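Two-component system sensor histidine kinase (Bacteroides thetaiotaomicron, PDB 3OTT) probably senses saccharides through this extracellular beta-propeller and beta-sandwich region and relays the signal by histidine autophosphorylation to a DNA-binding regulatory part of the same chain. Local coordinates at residues Q225-H230 against T261-I266. Residues are numbered along the deposited sequence; the frame is centred on the assembly and turned at random. Where two conformers were deposited one is given.
Sequences QTEAFH and TPLQHI
Both carboxylate oxygens of E227 rest against the forked tip of L263: OE1 of E227 lies 3.6 Å from CD1 of L263, and OE2 of E227 lies 3.7 Å from CD2 of L263. The carboxylate runs alongside the fork, one oxygen to each methyl, in van der Waals contact; no hydrogen bond crosses between the segments. A bend at chi2 (-65°) brings the carboxylate to the methyls, and glutamate's flexible aliphatic chain suits a partly exposed position where such a gap must be spanned. L263 fits because its branched tip serves two partners: CD1 also abuts the edge of the F229 ring, 3.7 Å from CZ and near the ring plane. Being flat, F229 offers that edge to the methyl and one face to CB of E227, while Y254 stacks with F229 and touches L263 too. An alanine in place of E227 would probably keep that CB contact but leave both leucine methyls without the carboxylate beside them. The backbones stay apart, E227 CA and L263 CA being 9.8 Å from each other. Strand 222-229, outermost in its sheet, thus meets the residue leading into 264-266, outermost in the next, between consecutive four-stranded antiparallel blades of a beta-propeller.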
loop_
_atom_site.group_PDB
_atom_site.type_symbol
_atom_site.label_atom_id
_atom_site.label_comp_id
_atom_site.label_asym_id
_atom_site.label_seq_id
_atom_site.Cartn_x
_atom_site.Cartn_y
_atom_site.Cartn_z
ATOM N N GLN B 225 -30.852 12.634 -11.958
ATOM C CA GLN B 225 -30.722 13.861 -12.739
ATOM C C GLN B 225 -30.320 14.936 -11.758
ATOM O O GLN B 225 -31.184 15.613 -11.182
ATOM C CB GLN B 225 -32.063 14.221 -13.348
ATOM C CG GLN B 225 -32.089 14.410 -14.804
ATOM C CD GLN B 225 -33.475 14.863 -15.238
ATOM O OE1 GLN B 225 -33.923 15.984 -14.893
ATOM N NE2 GLN B 225 -34.198 13.972 -15.938
ATOM N N THR B 226 -29.019 15.067 -11.541
ATOM C CA THR B 226 -28.491 16.003 -10.568
ATOM C C THR B 226 -28.619 17.490 -10.950
ATOM O O THR B 226 -28.835 18.317 -10.074
ATOM C CB THR B 226 -27.014 15.706 -10.276
ATOM O OG1 THR B 226 -26.856 14.296 -10.023
ATOM C CG2 THR B 226 -26.519 16.547 -9.091
ATOM N N GLU B 227 -28.441 17.835 -12.223
ATOM C CA GLU B 227 -28.612 19.212 -12.667
ATOM C C GLU B 227 -29.220 19.194 -14.085
ATOM O O GLU B 227 -29.016 18.252 -14.840
ATOM C CB GLU B 227 -27.274 19.963 -12.714
ATOM C CG GLU B 227 -26.452 19.940 -11.444
ATOM C CD GLU B 227 -27.134 20.676 -10.272
ATOM O OE1 GLU B 227 -28.002 21.560 -10.509
ATOM O OE2 GLU B 227 -26.801 20.355 -9.105
ATOM N N ALA B 228 -29.991 20.230 -14.415
ATOM C CA ALA B 228 -30.605 20.394 -15.720
ATOM C C ALA B 228 -30.286 21.831 -16.120
ATOM O O ALA B 228 -30.639 22.774 -15.424
ATOM C CB ALA B 228 -32.144 20.120 -15.649
ATOM N N PHE B 229 -29.501 21.984 -17.180
ATOM C CA PHE B 229 -28.975 23.275 -17.575
ATOM C C PHE B 229 -29.280 23.362 -19.052
ATOM O O PHE B 229 -28.401 23.063 -19.876
ATOM C CB PHE B 229 -27.452 23.249 -17.485
ATOM C CG PHE B 229 -26.880 23.184 -16.081
ATOM C CD1 PHE B 229 -27.541 23.734 -14.981
ATOM C CD2 PHE B 229 -25.614 22.661 -15.883
ATOM C CE1 PHE B 229 -26.970 23.709 -13.683
ATOM C CE2 PHE B 229 -25.033 22.632 -14.591
ATOM C CZ PHE B 229 -25.731 23.162 -13.488
ATOM N N HIS B 230 -30.493 23.721 -19.405
ATOM C CA HIS B 230 -30.910 23.861 -20.812
ATOM C C HIS B 230 -29.985 24.762 -21.636
ATOM O O HIS B 230 -29.470 25.778 -21.100
ATOM C CB HIS B 230 -32.283 24.492 -20.812
ATOM C CG HIS B 230 -32.880 24.635 -22.161
ATOM N ND1 HIS B 230 -33.468 25.808 -22.582
ATOM C CD2 HIS B 230 -32.981 23.760 -23.193
ATOM C CE1 HIS B 230 -33.923 25.642 -23.812
ATOM N NE2 HIS B 230 -33.638 24.410 -24.204
ATOM N N THR B 261 -26.710 22.557 -1.000
ATOM C CA THR B 261 -25.803 23.660 -1.113
ATOM C C THR B 261 -25.882 24.283 -2.496
ATOM O O THR B 261 -25.686 23.622 -3.477
ATOM C CB THR B 261 -24.322 23.219 -0.849
ATOM O OG1 THR B 261 -24.241 22.574 0.414
ATOM C CG2 THR B 261 -23.324 24.433 -0.875
ATOM N N PRO B 262 -26.101 25.592 -2.550
ATOM C CA PRO B 262 -26.120 26.293 -3.822
ATOM C C PRO B 262 -24.879 25.946 -4.655
ATOM O O PRO B 262 -23.792 25.991 -4.144
ATOM C CB PRO B 262 -26.036 27.750 -3.410
ATOM C CG PRO B 262 -26.676 27.764 -1.986
ATOM C CD PRO B 262 -26.276 26.477 -1.380
ATOM N N LEU B 263 -25.044 25.646 -5.926
ATOM C CA LEU B 263 -23.909 25.544 -6.839
ATOM C C LEU B 263 -23.189 26.873 -6.837
ATOM O O LEU B 263 -23.832 27.913 -6.723
ATOM C CB LEU B 263 -24.405 25.362 -8.266
ATOM C CG LEU B 263 -25.097 24.048 -8.625
ATOM C CD1 LEU B 263 -25.647 24.218 -9.990
ATOM C CD2 LEU B 263 -24.081 22.845 -8.521
ATOM N N GLN B 264 -21.860 26.860 -6.944
ATOM C CA GLN B 264 -21.157 28.087 -7.262
ATOM C C GLN B 264 -21.024 28.117 -8.771
ATOM O O GLN B 264 -20.713 27.097 -9.393
ATOM C CB GLN B 264 -19.754 28.136 -6.671
ATOM C CG GLN B 264 -19.446 27.251 -5.508
ATOM C CD GLN B 264 -18.048 27.577 -5.016
ATOM O OE1 GLN B 264 -17.514 28.655 -5.366
ATOM N NE2 GLN B 264 -17.443 26.685 -4.223
ATOM N N HIS B 265 -21.255 29.255 -9.376
ATOM C CA HIS B 265 -21.100 29.356 -10.810
ATOM C C HIS B 265 -20.091 30.479 -11.124
ATOM O O HIS B 265 -20.302 31.658 -10.771
ATOM C CB HIS B 265 -22.443 29.661 -11.420
ATOM C CG HIS B 265 -22.419 29.885 -12.895
ATOM N ND1 HIS B 265 -23.225 30.814 -13.505
ATOM C CD2 HIS B 265 -21.733 29.277 -13.890
ATOM C CE1 HIS B 265 -23.030 30.781 -14.813
ATOM N NE2 HIS B 265 -22.143 29.843 -15.074
ATOM N N ILE B 266 -19.030 30.086 -11.824
ATOM C CA ILE B 266 -17.912 30.953 -12.098
ATOM C C ILE B 266 -17.758 31.279 -13.580
ATOM O O ILE B 266 -17.643 30.354 -14.369
ATOM C CB ILE B 266 -16.628 30.377 -11.476
ATOM C CG1 ILE B 266 -16.867 30.270 -9.963
ATOM C CG2 ILE B 266 -15.471 31.287 -11.795
ATOM C CD1 ILE B 266 -16.906 28.939 -9.519
#